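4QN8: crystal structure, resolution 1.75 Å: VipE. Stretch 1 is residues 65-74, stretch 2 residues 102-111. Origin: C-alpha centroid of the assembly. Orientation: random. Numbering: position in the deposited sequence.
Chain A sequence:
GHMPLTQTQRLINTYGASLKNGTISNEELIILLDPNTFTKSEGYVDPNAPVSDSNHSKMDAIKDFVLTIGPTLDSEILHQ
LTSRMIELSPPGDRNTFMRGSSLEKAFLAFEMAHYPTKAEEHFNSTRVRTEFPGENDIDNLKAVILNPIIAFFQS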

# COMPACT_ATOMS: atom_id res chain seq x y z
N PHE A 65 4.15 -1.93 -7.67
CA PHE A 65 2.90 -2.69 -7.87
C PHE A 65 1.69 -1.76 -7.87
O PHE A 65 0.85 -1.84 -8.76
N VAL A 66 1.61 -0.88 -6.88
CA VAL A 66 0.49 0.05 -6.81
C VAL A 66 0.53 1.02 -7.98
O VAL A 66 -0.50 1.33 -8.58
N LEU A 67 1.73 1.46 -8.36
CA LEU A 67 1.89 2.38 -9.49
C LEU A 67 1.34 1.78 -10.78
O LEU A 67 0.95 2.49 -11.72
N THR A 68 1.31 0.45 -10.82
CA THR A 68 0.91 -0.30 -12.00
C THR A 68 -0.58 -0.64 -12.00
O THR A 68 -1.27 -0.48 -13.02
N ILE A 69 -1.09 -1.11 -10.86
CA ILE A 69 -2.50 -1.48 -10.76
C ILE A 69 -3.42 -0.28 -10.47
O ILE A 69 -4.56 -0.21 -10.97
N GLY A 70 -2.91 0.67 -9.69
CA GLY A 70 -3.66 1.84 -9.28
C GLY A 70 -4.36 2.58 -10.41
O GLY A 70 -5.53 2.92 -10.29
N PRO A 71 -3.63 2.87 -11.50
CA PRO A 71 -4.23 3.62 -12.61
C PRO A 71 -5.34 2.86 -13.33
O PRO A 71 -6.04 3.46 -14.13
N THR A 72 -5.51 1.56 -13.05
CA THR A 72 -6.60 0.80 -13.64
C THR A 72 -7.88 0.85 -12.80
O THR A 72 -8.93 0.36 -13.24
N LEU A 73 -7.80 1.46 -11.62
CA LEU A 73 -8.91 1.43 -10.67
C LEU A 73 -9.81 2.67 -10.73
O LEU A 73 -9.33 3.81 -10.68
N ASP A 74 -11.11 2.43 -10.82
CA ASP A 74 -12.14 3.44 -10.60
C ASP A 74 -11.94 3.99 -9.17
O ASP A 74 -11.51 3.24 -8.27
N SER A 102 4.07 -1.82 3.61
CA SER A 102 2.91 -2.68 3.42
C SER A 102 2.02 -2.23 2.28
O SER A 102 2.00 -1.05 1.91
N LEU A 103 1.25 -3.17 1.74
CA LEU A 103 0.36 -2.86 0.63
C LEU A 103 -0.76 -1.91 1.05
O LEU A 103 -1.17 -1.03 0.27
N GLU A 104 -1.26 -2.09 2.27
CA GLU A 104 -2.32 -1.22 2.75
C GLU A 104 -1.83 0.22 2.91
O GLU A 104 -2.58 1.15 2.61
N LYS A 105 -0.59 0.41 3.35
CA LYS A 105 -0.02 1.75 3.44
C LYS A 105 0.12 2.36 2.04
O LYS A 105 -0.19 3.55 1.82
N ALA A 106 0.56 1.56 1.08
CA ALA A 106 0.75 2.09 -0.27
C ALA A 106 -0.56 2.43 -0.98
O ALA A 106 -0.65 3.44 -1.67
N PHE A 107 -1.58 1.58 -0.82
CA PHE A 107 -2.88 1.87 -1.40
C PHE A 107 -3.47 3.15 -0.80
O PHE A 107 -4.02 3.99 -1.52
N LEU A 108 -3.35 3.30 0.52
CA LEU A 108 -3.85 4.51 1.18
C LEU A 108 -3.12 5.75 0.66
O LEU A 108 -3.74 6.77 0.36
N ALA A 109 -1.79 5.66 0.56
CA ALA A 109 -0.98 6.75 0.02
C ALA A 109 -1.35 7.11 -1.42
O ALA A 109 -1.32 8.28 -1.80
N PHE A 110 -1.67 6.11 -2.22
CA PHE A 110 -2.01 6.35 -3.61
C PHE A 110 -3.35 7.06 -3.68
O PHE A 110 -3.54 8.00 -4.46
N GLU A 111 -4.29 6.62 -2.85
CA GLU A 111 -5.57 7.29 -2.81
C GLU A 111 -5.42 8.71 -2.29
O GLU A 111 -6.11 9.62 -2.76

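Which side chain is the main bump between the two stretches, and what hollow receives it? It is Val66, on the helix of stretch 1, whose CA-to-CB bond points toward the helix of stretch 2. It acts as a knob in a hole made by Leu103, Ala106, Phe107 and Phe110, residues spaced three and four apart so that they lie along one side of their helix. With chi1 in the t well, Val66 spreads its two methyls over this hollow: CG2 lies 3.8 Å from Leu103 CD1, 3.7 Å from Ala106 CB and 3.7 Å from Phe107 CD1, while CG1 lies 3.7 Å from Phe110 CB. Ala106, whose CA-to-CB bond also points toward stretch 1, ends at CB, and this short side chain leaves room for the Val66 methyl. The two helices cross at -49°, and the nearest CA pair, Val66 CA and Phe107 CA at 6.6 Å, falls at this knob.

Where does Phe110 find room for its ring? Its CA-to-CB bond points toward stretch 1, and the t rotamer carries the ring out to Gly70, where the absence of a side chain leaves a hollow. Phe110 CZ comes to 3.7 Å from Gly70 C and 3.9 Å from Pro71 N, so the tip of the ring rests against bare backbone. A CB on Gly70 would point toward stretch 2 and lie only 2.6 Å from Phe110 CZ, a clash. The proline ring adds a margin to the hollow, with Pro71 CD 4.1 Å from Phe110 CZ.

How does Phe107 reach stretch 1 when its CA-to-CB bond points sideways? The end of its side chain comes nearer than its root, with chi1 at -104°, between the usual wells. Besides Val66, the ring meets two aliphatic side chains: Ile69 CG2 is 4.2 Å from Phe107 CZ, and Leu73 CD1 is 3.8 Å from Phe107 CE2. Ile69 is t,p and starts sideways, whereas the CA-to-CB bond of Leu73 (m,t) points toward stretch 2. Leu103 makes a similar approach from a sideways start: its t,p rotamer brings CD1 within 3.9 Å of Phe65 CD2 as well as into the Val66 pocket. The CA-to-CB bond of Phe65, also t at chi1, points toward stretch 2.

Do polar groups help to join the stretches? No hydrogen bond crosses between them; the contact is apolar packing, burying 414 Å² with both sides summed. Polar side chains instead secure the local backbone. Thr72, with chi1 in the p well, donates from OG1 to Ile69 O at 2.7 Å, bracing the turn that precedes Leu73. Ser102, also p, caps the helix of stretch 2 by accepting a hydrogen bond from Lys105 N, with an N-to-OG distance of 3.1 Å. These bonds hold the chain segments in shape, while the fit between them rests on the valine knob and the phenylalanine ring beside glycine.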

# COMPACT_ATOMS: atom_id res chain seq x y z
CB PHE A 65 2.75 -3.74 -6.77
CG PHE A 65 1.49 -4.55 -6.87
CD1 PHE A 65 1.45 -5.69 -7.66
CD2 PHE A 65 0.36 -4.20 -6.14
CE1 PHE A 65 0.28 -6.47 -7.73
CE2 PHE A 65 -0.80 -4.95 -6.22
CZ PHE A 65 -0.84 -6.09 -7.02
CB VAL A 66 0.48 0.79 -5.46
CG1 VAL A 66 -0.61 1.86 -5.45
CG2 VAL A 66 0.28 -0.22 -4.33
CB LEU A 67 3.37 2.72 -9.68
CG LEU A 67 3.77 3.85 -10.62
CD1 LEU A 67 3.20 5.16 -10.09
CD2 LEU A 67 5.28 3.94 -10.71
CB THR A 68 1.76 -1.61 -12.12
OG1 THR A 68 3.15 -1.27 -12.14
CG2 THR A 68 1.42 -2.38 -13.39
CB ILE A 69 -2.72 -2.61 -9.71
CG1 ILE A 69 -4.15 -3.16 -9.78
CG2 ILE A 69 -2.46 -2.12 -8.30
CD1 ILE A 69 -4.44 -3.95 -11.03
CB PRO A 71 -3.05 3.85 -13.56
CG PRO A 71 -1.85 3.80 -12.69
CD PRO A 71 -2.17 2.74 -11.67
CB THR A 72 -6.21 -0.66 -13.92
OG1 THR A 72 -6.27 -1.43 -12.72
CG2 THR A 72 -4.80 -0.72 -14.50
CB LEU A 73 -8.40 1.28 -9.23
CG LEU A 73 -7.51 0.08 -8.97
CD1 LEU A 73 -7.10 0.08 -7.49
CD2 LEU A 73 -8.25 -1.19 -9.32
CB ASP A 74 -13.50 2.76 -10.82
CG ASP A 74 -14.65 3.46 -10.15
OD1 ASP A 74 -14.85 3.24 -8.94
OD2 ASP A 74 -15.38 4.20 -10.84
CB SER A 102 2.07 -2.73 4.68
OG SER A 102 1.39 -1.49 4.84
CB LEU A 103 -0.24 -4.14 0.05
CG LEU A 103 -1.06 -3.95 -1.23
CD1 LEU A 103 -0.20 -3.40 -2.40
CD2 LEU A 103 -1.69 -5.27 -1.64
CB GLU A 104 -2.97 -1.75 4.04
CG GLU A 104 -2.07 -1.75 5.28
CD GLU A 104 -1.35 -3.08 5.49
OE1 GLU A 104 -1.18 -3.85 4.50
OE2 GLU A 104 -0.95 -3.35 6.64
CB LYS A 105 1.34 1.76 4.16
CG LYS A 105 2.03 3.13 4.06
CD LYS A 105 3.02 3.37 5.19
CE LYS A 105 4.28 2.55 5.01
NZ LYS A 105 5.20 2.76 6.19
CB ALA A 106 1.59 1.16 -1.12
CB PHE A 107 -3.84 0.70 -1.18
CG PHE A 107 -4.05 -0.14 -2.40
CD1 PHE A 107 -3.03 -0.91 -2.93
CD2 PHE A 107 -5.28 -0.15 -3.03
CE1 PHE A 107 -3.23 -1.67 -4.06
CE2 PHE A 107 -5.49 -0.92 -4.16
CZ PHE A 107 -4.45 -1.68 -4.68
CB LEU A 108 -3.71 4.41 2.71
CG LEU A 108 -4.10 5.62 3.57
CD1 LEU A 108 -5.54 6.03 3.34
CD2 LEU A 108 -3.92 5.26 5.05
CB ALA A 109 0.50 6.42 0.12
CB PHE A 110 -2.08 5.02 -4.35
CG PHE A 110 -2.36 5.15 -5.81
CD1 PHE A 110 -1.32 5.36 -6.71
CD2 PHE A 110 -3.65 5.07 -6.29
CE1 PHE A 110 -1.57 5.47 -8.07
CE2 PHE A 110 -3.91 5.17 -7.66
CZ PHE A 110 -2.86 5.37 -8.55
CB GLU A 111 -6.62 6.51 -1.99
CG GLU A 111 -8.05 7.03 -2.28
CD GLU A 111 -9.10 6.39 -1.40
OE1 GLU A 111 -8.80 5.36 -0.74
OE2 GLU A 111 -10.26 6.90 -1.38